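Long-range contacts in pentalenene synthase (Streptomyces chartreusis NRRL 3882, PDB 6Q4S), which probably cyclises farnesyl diphosphate, with the help of magnesium ions, to the bicyclic sesquiterpene alcohol 7-epi-alpha-eudesmol: residues Phe11-Ser16 and Trp304-Tyr309; Leu50-Ala55 and Tyr309-Thr314; Ala95-Glu100 and Val115-Thr120. All coordinates share one frame; numbering follows the deposited sequence.

Interaction 1: residues Phe11-Ser16 and Trp304-Tyr309; sequences FDTPVS and WINGNY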
loop_
_atom_site.group_PDB
_atom_site.type_symbol
_atom_site.label_atom_id
_atom_site.label_comp_id
_atom_site.label_asym_id
_atom_site.label_seq_id
_atom_site.Cartn_x
_atom_site.Cartn_y
_atom_site.Cartn_z
ATOM N N PHE A 11 8.870 -25.165 -18.486
ATOM C CA PHE A 11 8.279 -25.398 -17.165
ATOM C C PHE A 11 7.379 -26.586 -17.338
ATOM O O PHE A 11 6.871 -26.812 -18.418
ATOM C CB PHE A 11 7.430 -24.196 -16.677
ATOM C CG PHE A 11 8.137 -22.879 -16.727
ATOM C CD1 PHE A 11 9.212 -22.624 -15.909
ATOM C CD2 PHE A 11 7.718 -21.870 -17.596
ATOM C CE1 PHE A 11 9.885 -21.408 -15.967
ATOM C CE2 PHE A 11 8.384 -20.656 -17.638
ATOM C CZ PHE A 11 9.471 -20.423 -16.812
ATOM N N ASP A 12 7.206 -27.366 -16.284
ATOM C CA ASP A 12 6.159 -28.401 -16.228
ATOM C C ASP A 12 5.434 -28.098 -14.918
ATOM O O ASP A 12 6.069 -27.990 -13.843
ATOM C CB ASP A 12 6.782 -29.816 -16.244
ATOM C CG ASP A 12 5.741 -30.916 -16.270
ATOM O OD1 ASP A 12 4.667 -30.715 -16.882
ATOM O OD2 ASP A 12 6.006 -31.998 -15.695
ATOM N N THR A 13 4.126 -27.930 -14.990
ATOM C CA THR A 13 3.476 -27.196 -13.907
ATOM C C THR A 13 2.176 -27.900 -13.523
ATOM O O THR A 13 1.344 -28.190 -14.396
ATOM C CB THR A 13 3.444 -25.690 -14.403
ATOM O OG1 THR A 13 4.264 -24.871 -13.584
ATOM C CG2 THR A 13 2.142 -25.167 -14.672
ATOM N N PRO A 14 1.980 -28.193 -12.202
ATOM C CA PRO A 14 0.733 -28.869 -11.809
ATOM C C PRO A 14 -0.559 -28.062 -11.986
ATOM O O PRO A 14 -0.547 -26.838 -12.077
ATOM C CB PRO A 14 0.972 -29.253 -10.335
ATOM C CG PRO A 14 2.174 -28.492 -9.875
ATOM C CD PRO A 14 2.959 -28.087 -11.092
ATOM N N VAL A 15 -1.656 -28.770 -12.094
ATOM C CA VAL A 15 -2.954 -28.205 -12.190
ATOM C C VAL A 15 -3.792 -28.650 -11.002
ATOM O O VAL A 15 -3.790 -29.824 -10.672
ATOM C CB VAL A 15 -3.601 -28.660 -13.480
ATOM C CG1 VAL A 15 -4.982 -28.064 -13.608
ATOM C CG2 VAL A 15 -2.745 -28.199 -14.661
ATOM N N SER A 16 -4.526 -27.746 -10.362
ATOM C CA SER A 16 -5.307 -28.160 -9.201
ATOM C C SER A 16 -6.345 -29.259 -9.522
ATOM O O SER A 16 -7.156 -29.166 -10.486
ATOM C CB SER A 16 -6.007 -26.985 -8.556
ATOM O OG SER A 16 -6.896 -27.363 -7.522
ATOM N N TRP A 304 2.501 -18.986 -12.736
ATOM C CA TRP A 304 1.816 -17.930 -13.428
ATOM C C TRP A 304 2.198 -17.886 -14.934
ATOM O O TRP A 304 1.328 -17.776 -15.798
ATOM C CB TRP A 304 2.027 -16.574 -12.734
ATOM C CG TRP A 304 0.820 -16.260 -12.038
ATOM C CD1 TRP A 304 0.528 -16.474 -10.667
ATOM C CD2 TRP A 304 -0.383 -15.822 -12.636
ATOM N NE1 TRP A 304 -0.770 -16.152 -10.418
ATOM C CE2 TRP A 304 -1.369 -15.742 -11.585
ATOM C CE3 TRP A 304 -0.741 -15.466 -13.945
ATOM C CZ2 TRP A 304 -2.666 -15.333 -11.812
ATOM C CZ3 TRP A 304 -2.070 -15.043 -14.181
ATOM C CH2 TRP A 304 -3.010 -14.969 -13.093
ATOM N N ILE A 305 3.486 -17.877 -15.214
ATOM C CA ILE A 305 3.937 -17.814 -16.616
ATOM C C ILE A 305 3.385 -19.017 -17.392
ATOM O O ILE A 305 2.699 -18.831 -18.420
ATOM C CB ILE A 305 5.470 -17.789 -16.736
ATOM C CG1 ILE A 305 6.047 -16.569 -16.064
ATOM C CG2 ILE A 305 5.843 -17.839 -18.231
ATOM C CD1 ILE A 305 7.564 -16.608 -15.877
ATOM N N ASN A 306 3.537 -20.234 -16.837
ATOM C CA ASN A 306 3.108 -21.445 -17.566
ATOM C C ASN A 306 1.631 -21.641 -17.623
ATOM O O ASN A 306 1.044 -21.930 -18.719
ATOM C CB ASN A 306 3.776 -22.659 -17.026
ATOM C CG ASN A 306 3.844 -23.784 -18.071
ATOM O OD1 ASN A 306 4.340 -23.596 -19.192
ATOM N ND2 ASN A 306 3.336 -24.951 -17.703
ATOM N N GLY A 307 0.982 -21.369 -16.488
ATOM C CA GLY A 307 -0.437 -21.578 -16.380
ATOM C C GLY A 307 -1.223 -20.600 -17.185
ATOM O O GLY A 307 -2.283 -20.914 -17.764
ATOM N N ASN A 308 -0.762 -19.356 -17.182
ATOM C CA ASN A 308 -1.427 -18.360 -18.011
ATOM C C ASN A 308 -1.342 -18.782 -19.498
ATOM O O ASN A 308 -2.309 -18.709 -20.201
ATOM C CB ASN A 308 -0.829 -16.951 -17.852
ATOM C CG ASN A 308 -1.591 -15.912 -18.702
ATOM O OD1 ASN A 308 -2.753 -15.608 -18.460
ATOM N ND2 ASN A 308 -0.966 -15.475 -19.753
ATOM N N TYR A 309 -0.176 -19.209 -19.920
ATOM C CA TYR A 309 0.016 -19.637 -21.315
ATOM C C TYR A 309 -0.933 -20.780 -21.701
ATOM O O TYR A 309 -1.763 -20.674 -22.686
ATOM C CB TYR A 309 1.479 -20.053 -21.538
ATOM C CG TYR A 309 1.695 -20.607 -22.924
ATOM C CD1 TYR A 309 1.325 -19.868 -24.064
ATOM C CD2 TYR A 309 2.195 -21.895 -23.116
ATOM C CE1 TYR A 309 1.492 -20.385 -25.337
ATOM C CE2 TYR A 309 2.371 -22.410 -24.401
ATOM C CZ TYR A 309 2.014 -21.647 -25.499
ATOM O OH TYR A 309 2.169 -22.148 -26.773
#

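Interaction 2: residues Leu50-Ala55 and Tyr309-Thr314; sequences LPQAAA and YEWALT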
loop_
_atom_site.group_PDB
_atom_site.type_symbol
_atom_site.label_atom_id
_atom_site.label_comp_id
_atom_site.label_asym_id
_atom_site.label_seq_id
_atom_site.Cartn_x
_atom_site.Cartn_y
_atom_site.Cartn_z
ATOM N N LEU A 50 -12.481 -18.573 -16.412
ATOM C CA LEU A 50 -11.574 -18.156 -15.327
ATOM C C LEU A 50 -11.260 -19.230 -14.285
ATOM O O LEU A 50 -10.156 -19.328 -13.838
ATOM C CB LEU A 50 -12.125 -16.949 -14.600
ATOM C CG LEU A 50 -12.234 -15.705 -15.450
ATOM C CD1 LEU A 50 -12.409 -14.535 -14.480
ATOM C CD2 LEU A 50 -11.027 -15.464 -16.334
ATOM N N PRO A 51 -12.227 -20.099 -13.944
ATOM C CA PRO A 51 -11.875 -21.206 -13.024
ATOM C C PRO A 51 -10.653 -22.003 -13.478
ATOM O O PRO A 51 -9.776 -22.307 -12.710
ATOM C CB PRO A 51 -13.145 -22.041 -13.020
ATOM C CG PRO A 51 -14.180 -20.997 -13.164
ATOM C CD PRO A 51 -13.667 -20.054 -14.199
ATOM N N GLN A 52 -10.561 -22.255 -14.771
ATOM C CA GLN A 52 -9.434 -22.983 -15.258
ATOM C C GLN A 52 -8.159 -22.243 -15.061
ATOM O O GLN A 52 -7.141 -22.808 -14.660
ATOM C CB GLN A 52 -9.688 -23.374 -16.735
ATOM C CG GLN A 52 -8.583 -24.204 -17.329
ATOM C CD GLN A 52 -8.568 -24.125 -18.856
ATOM O OE1 GLN A 52 -9.598 -23.930 -19.510
ATOM N NE2 GLN A 52 -7.394 -24.221 -19.409
ATOM N N ALA A 53 -8.152 -20.927 -15.317
ATOM C CA ALA A 53 -6.945 -20.162 -15.066
ATOM C C ALA A 53 -6.532 -20.271 -13.599
ATOM O O ALA A 53 -5.324 -20.478 -13.275
ATOM C CB ALA A 53 -7.191 -18.697 -15.466
ATOM N N ALA A 54 -7.522 -20.123 -12.694
ATOM C CA ALA A 54 -7.166 -20.217 -11.254
ATOM C C ALA A 54 -6.545 -21.571 -10.868
ATOM O O ALA A 54 -5.579 -21.669 -10.095
ATOM C CB ALA A 54 -8.375 -19.916 -10.422
ATOM N N ALA A 55 -7.119 -22.633 -11.427
ATOM C CA ALA A 55 -6.617 -24.002 -11.177
ATOM C C ALA A 55 -5.191 -24.217 -11.671
ATOM O O ALA A 55 -4.424 -24.992 -11.074
ATOM C CB ALA A 55 -7.580 -25.020 -11.828
ATOM N N TYR A 309 -0.176 -19.209 -19.920
ATOM C CA TYR A 309 0.016 -19.637 -21.315
ATOM C C TYR A 309 -0.933 -20.780 -21.701
ATOM O O TYR A 309 -1.763 -20.674 -22.686
ATOM C CB TYR A 309 1.479 -20.053 -21.538
ATOM C CG TYR A 309 1.695 -20.607 -22.924
ATOM C CD1 TYR A 309 1.325 -19.868 -24.064
ATOM C CD2 TYR A 309 2.195 -21.895 -23.116
ATOM C CE1 TYR A 309 1.492 -20.385 -25.337
ATOM C CE2 TYR A 309 2.371 -22.410 -24.401
ATOM C CZ TYR A 309 2.014 -21.647 -25.499
ATOM O OH TYR A 309 2.169 -22.148 -26.773
ATOM N N GLU A 310 -0.910 -21.823 -20.869
ATOM C CA GLU A 310 -1.728 -23.030 -21.145
ATOM C C GLU A 310 -3.148 -22.710 -21.070
ATOM O O GLU A 310 -3.923 -23.278 -21.825
ATOM C CB GLU A 310 -1.373 -24.227 -20.235
ATOM C CG GLU A 310 0.126 -24.485 -20.099
ATOM C CD GLU A 310 0.615 -25.599 -21.001
ATOM O OE1 GLU A 310 0.101 -25.625 -22.144
ATOM O OE2 GLU A 310 1.488 -26.425 -20.561
ATOM N N TRP A 311 -3.561 -21.789 -20.192
ATOM C CA TRP A 311 -4.993 -21.368 -20.222
ATOM C C TRP A 311 -5.380 -20.583 -21.538
ATOM O O TRP A 311 -6.491 -20.699 -22.078
ATOM C CB TRP A 311 -5.298 -20.482 -18.973
ATOM C CG TRP A 311 -6.577 -19.775 -18.992
ATOM C CD1 TRP A 311 -7.770 -20.317 -18.885
ATOM C CD2 TRP A 311 -6.781 -18.351 -19.085
ATOM N NE1 TRP A 311 -8.745 -19.347 -18.934
ATOM C CE2 TRP A 311 -8.159 -18.130 -19.046
ATOM C CE3 TRP A 311 -5.920 -17.244 -19.196
ATOM C CZ2 TRP A 311 -8.722 -16.865 -19.120
ATOM C CZ3 TRP A 311 -6.471 -15.994 -19.250
ATOM C CH2 TRP A 311 -7.869 -15.809 -19.228
ATOM N N ALA A 312 -4.477 -19.731 -21.991
ATOM C CA ALA A 312 -4.716 -18.886 -23.175
ATOM C C ALA A 312 -4.952 -19.753 -24.436
ATOM O O ALA A 312 -5.907 -19.512 -25.162
ATOM C CB ALA A 312 -3.555 -17.923 -23.373
ATOM N N LEU A 313 -4.143 -20.790 -24.618
ATOM C CA LEU A 313 -4.345 -21.826 -25.656
ATOM C C LEU A 313 -5.772 -22.363 -25.807
ATOM O O LEU A 313 -6.247 -22.540 -26.919
ATOM C CB LEU A 313 -3.417 -23.012 -25.416
ATOM C CG LEU A 313 -1.927 -22.741 -25.571
ATOM C CD1 LEU A 313 -1.155 -24.008 -25.234
ATOM C CD2 LEU A 313 -1.585 -22.254 -26.984
ATOM N N THR A 314 -6.469 -22.580 -24.698
ATOM C CA THR A 314 -7.828 -23.130 -24.718
ATOM C C THR A 314 -8.883 -22.011 -24.775
ATOM O O THR A 314 -10.004 -22.225 -24.325
ATOM C CB THR A 314 -8.084 -24.043 -23.471
ATOM O OG1 THR A 314 -8.326 -23.239 -22.304
ATOM C CG2 THR A 314 -6.893 -24.974 -23.160
#

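Interaction 3: residues Ala95-Glu100 and Val115-Thr120; sequences AEVARE and VACPIT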
loop_
_atom_site.group_PDB
_atom_site.type_symbol
_atom_site.label_atom_id
_atom_site.label_comp_id
_atom_site.label_asym_id
_atom_site.label_seq_id
_atom_site.Cartn_x
_atom_site.Cartn_y
_atom_site.Cartn_z
ATOM N N ALA A 95 -12.912 5.092 -11.455
ATOM C CA ALA A 95 -11.872 5.533 -10.555
ATOM C C ALA A 95 -12.324 5.487 -9.171
ATOM O O ALA A 95 -11.542 5.143 -8.286
ATOM C CB ALA A 95 -11.413 6.970 -10.874
ATOM N N GLU A 96 -13.567 5.917 -8.944
ATOM C CA GLU A 96 -14.177 5.887 -7.647
ATOM C C GLU A 96 -14.257 4.466 -7.026
ATOM O O GLU A 96 -13.933 4.260 -5.837
ATOM C CB GLU A 96 -15.548 6.587 -7.671
ATOM C CG GLU A 96 -16.284 6.597 -6.361
ATOM C CD GLU A 96 -17.631 7.384 -6.321
ATOM O OE1 GLU A 96 -18.312 7.608 -7.383
ATOM O OE2 GLU A 96 -18.003 7.745 -5.164
ATOM N N VAL A 97 -14.667 3.496 -7.846
ATOM C CA VAL A 97 -14.808 2.143 -7.374
ATOM C C VAL A 97 -13.447 1.501 -7.200
ATOM O O VAL A 97 -13.231 0.851 -6.181
ATOM C CB VAL A 97 -15.729 1.317 -8.327
ATOM C CG1 VAL A 97 -15.711 -0.145 -7.908
ATOM C CG2 VAL A 97 -17.137 1.912 -8.264
ATOM N N ALA A 98 -12.526 1.765 -8.126
ATOM C CA ALA A 98 -11.183 1.229 -8.025
ATOM C C ALA A 98 -10.512 1.649 -6.749
ATOM O O ALA A 98 -9.825 0.838 -6.104
ATOM C CB ALA A 98 -10.293 1.636 -9.176
ATOM N N ARG A 99 -10.679 2.913 -6.385
ATOM C CA ARG A 99 -10.080 3.428 -5.128
ATOM C C ARG A 99 -10.657 2.804 -3.889
ATOM O O ARG A 99 -9.945 2.673 -2.908
ATOM C CB ARG A 99 -10.199 4.958 -5.067
ATOM C CG ARG A 99 -9.277 5.550 -6.116
ATOM C CD ARG A 99 -9.266 7.058 -6.235
ATOM N NE ARG A 99 -8.300 7.471 -7.268
ATOM C CZ ARG A 99 -7.819 8.718 -7.390
ATOM N NH1 ARG A 99 -8.226 9.679 -6.561
ATOM N NH2 ARG A 99 -6.941 8.989 -8.325
ATOM N N GLU A 100 -11.940 2.411 -3.903
ATOM C CA GLU A 100 -12.533 1.641 -2.793
ATOM C C GLU A 100 -11.881 0.281 -2.747
ATOM O O GLU A 100 -11.470 -0.184 -1.685
ATOM C CB GLU A 100 -14.089 1.515 -2.933
ATOM C CG GLU A 100 -14.742 0.800 -1.772
ATOM C CD GLU A 100 -14.690 1.603 -0.491
ATOM O OE1 GLU A 100 -14.305 1.086 0.579
ATOM O OE2 GLU A 100 -15.068 2.798 -0.539
ATOM N N VAL A 115 -18.011 3.231 -0.478
ATOM C CA VAL A 115 -18.722 3.038 -1.753
ATOM C C VAL A 115 -19.225 1.550 -1.772
ATOM O O VAL A 115 -18.416 0.642 -1.896
ATOM C CB VAL A 115 -17.728 3.295 -2.897
ATOM C CG1 VAL A 115 -18.313 3.070 -4.288
ATOM C CG2 VAL A 115 -17.211 4.724 -2.819
ATOM N N ALA A 116 -20.521 1.336 -1.562
ATOM C CA ALA A 116 -21.153 -0.012 -1.537
ATOM C C ALA A 116 -21.776 -0.331 -2.889
ATOM O O ALA A 116 -22.720 0.322 -3.330
ATOM C CB ALA A 116 -22.234 -0.076 -0.461
ATOM N N CYS A 117 -21.191 -1.271 -3.598
ATOM C CA CYS A 117 -21.794 -1.770 -4.812
ATOM C C CYS A 117 -21.423 -3.237 -4.830
ATOM O O CYS A 117 -20.653 -3.664 -3.978
ATOM C CB CYS A 117 -21.348 -0.949 -6.020
ATOM S SG CYS A 117 -19.622 -1.067 -6.508
ATOM N N PRO A 118 -21.987 -4.028 -5.753
ATOM C CA PRO A 118 -21.698 -5.456 -5.670
ATOM C C PRO A 118 -20.193 -5.783 -5.640
ATOM O O PRO A 118 -19.750 -6.585 -4.807
ATOM C CB PRO A 118 -22.365 -6.010 -6.954
ATOM C CG PRO A 118 -23.506 -5.080 -7.185
ATOM C CD PRO A 118 -23.011 -3.723 -6.769
ATOM N N ILE A 119 -19.405 -5.184 -6.528
ATOM C CA ILE A 119 -17.967 -5.472 -6.569
ATOM C C ILE A 119 -17.220 -5.129 -5.257
ATOM O O ILE A 119 -16.373 -5.911 -4.807
ATOM C CB ILE A 119 -17.305 -4.845 -7.774
ATOM C CG1 ILE A 119 -15.920 -5.463 -7.983
ATOM C CG2 ILE A 119 -17.139 -3.341 -7.617
ATOM C CD1 ILE A 119 -15.584 -5.483 -9.448
ATOM N N THR A 120 -17.591 -4.023 -4.586
ATOM C CA THR A 120 -16.821 -3.572 -3.405
ATOM C C THR A 120 -17.186 -4.429 -2.224
ATOM O O THR A 120 -16.338 -4.780 -1.423
ATOM C CB THR A 120 -16.979 -2.073 -3.110
ATOM O OG1 THR A 120 -18.352 -1.688 -2.841
ATOM C CG2 THR A 120 -16.463 -1.275 -4.278
#

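Interaction 1: residues Phe11-Ser16 and Trp304-Tyr309
Asn-306 reaches out from helix 288-313 between Phe-11 and Thr-13 of the N-terminal loop, and its amide is the centre of the contact. The side chain stands with CG anti to the backbone N (chi1 -156°), and CG comes 3.9 Å from Phe-11 CB. Asn-306 and Phe-11 run alongside one another in opposite senses, with the amide plane turned 67° from that of the ring. The two ends of the amide have different neighbours: OD1 lies 4.0 Å from Phe-11 CB, while ND2 sits 3.3 Å from Thr-13 CG2. Thr-13 also passes Asn-306 in the opposite sense, bringing CB within 3.4 Å of ND2. Farther out on the ring, Phe-11 CE2 meets Ile-305 CG2 at 3.8 Å, one side chain running slantwise to the other. Tyr-270, Leu-271 and Gln-274 of helix 252-284 also touch Phe-11, and Ile-305 packs on helix 206-228 as well, so the loop covers a place where three long helices meet. Although a carboxamide sits in the middle, residues 11-16 and 304-309 meet by van der Waals packing; a polar tie comes just upstream, where Tyr-309 OH is hydrogen-bonded to Phe-7 N.

Interaction 2: residues Leu50-Ala55 and Tyr309-Thr314
Leu-50, at the start of helix 50-57, sends one methyl to the indole of Trp-311: CD2 lies 3.9 Å from Trp-311 CZ2, on the six-membered ring. The CB bond of Leu-50 leads away from helix 288-313, so the contact is left to the branch end, and the same side chain packs on Phe-77 of helix 63-79. Gln-52 comes next to make contact. It runs out extended and passes the indole at its edge, with CD in the ring plane and 3.9 Å from Trp-311 CD1. Its amide is nearly upright to the indole, the planes 82° apart. Beyond the ring, Gln-52 and Thr-314 meet tip to tip, with Gln-52 CD 3.6 Å from Thr-314 OG1. Ala-53 sits over the indole. Its CB lies 3.6 Å above the centroid of the five-membered ring and only 5° off the ring normal, a clear CH-pi contact, and the backbone joins in where Ala-53 N comes 3.6 Å from Trp-311 CD1. Trp-311 holds CG anti to its backbone N, which points CG toward helix 50-57. A weak hydrogen bond from NE1 to the backbone oxygen of Asp-49 helps to fix how the ring is turned. With a small alanine methyl on this face of the ring, the CA atoms of Ala-53 and Trp-311 are 5.6 Å apart. The two segments run antiparallel at 155°, their axes 9.4 Å apart at closest approach, one antiparallel packing within the all-helical class I terpene synthase fold, on the side near Asn-223, a probable magnesium ligand.

Interaction 3: residues Ala95-Glu100 and Val115-Thr120
Val-97 fills the apolar centre between helix 90-103 and the start of helix 118-131. Its CG1, anti to the backbone N, carries most of the packing: it lies 3.5 Å from Ile-119 CG2 and 3.9 Å from Thr-120 CG2, crossing the threonine at about a right angle. More loosely, the same methyl faces Cys-117 SG at 4.3 Å. Phe-79 of helix 63-79 also touches both Val-97 and Ile-119. Outward from this patch, Glu-100 CG rests 3.7 Å from Thr-120 CG2, so the threonine gives its methyl to the packing while its hydroxyl stays with its own segment. There OG1 accepts from Cys-117 N (3.0 Å); this bond from the N-cap N-H to Thr-120 OG1, three residues on, is one half of a capping box. At the polar edge the Glu-100 chain bends at chi2 (69°), which sets CD beside the backbone of Val-115. Val-115 N then donates an almost straight bond to Glu-100 OE2 (3.0 Å, 174°), arriving from above the carboxylate, 63° out of its plane. OE2 also forms a salt bridge with Arg-99 of the second subunit, and OE1 one with Arg-107. An alanine in place of Glu-100 would probably leave Val-115 N and both arginines without this partner and let the segment before helix 118-131 move more freely. Farther out, Glu-96 OE2 lies 3.9 Å from Val-115 CG2, though that carboxylate pairs chiefly with Arg-93. One glutamate thus ties the segment before helix 118-131, its own chain and the neighbouring subunit together, and the two arginines would probably favour its negative charge.

In the fold
Interactions 1 and 2 are neighbours, their centres 9 Å apart, and they share Tyr-309 and helix 288-313. A probable hydrogen bond from Ser-16 N to Ala-55 O (2.8 Å) joins the N-terminal loop of interaction 1 to helix 50-57. Interaction 3 lies far off: its centre is 31 Å from that of interaction 1 and 27 Å from that of interaction 2, with nearest atoms of 2 and 3 about 11 Å apart. The likely magnesium sites are flanked from different parts of the fold. The side chain of Trp-311 is about 6 Å from that of Asn-223, a probable magnesium ligand, and the side chain of Ile-119 about 8 Å from that of Asp-80, another.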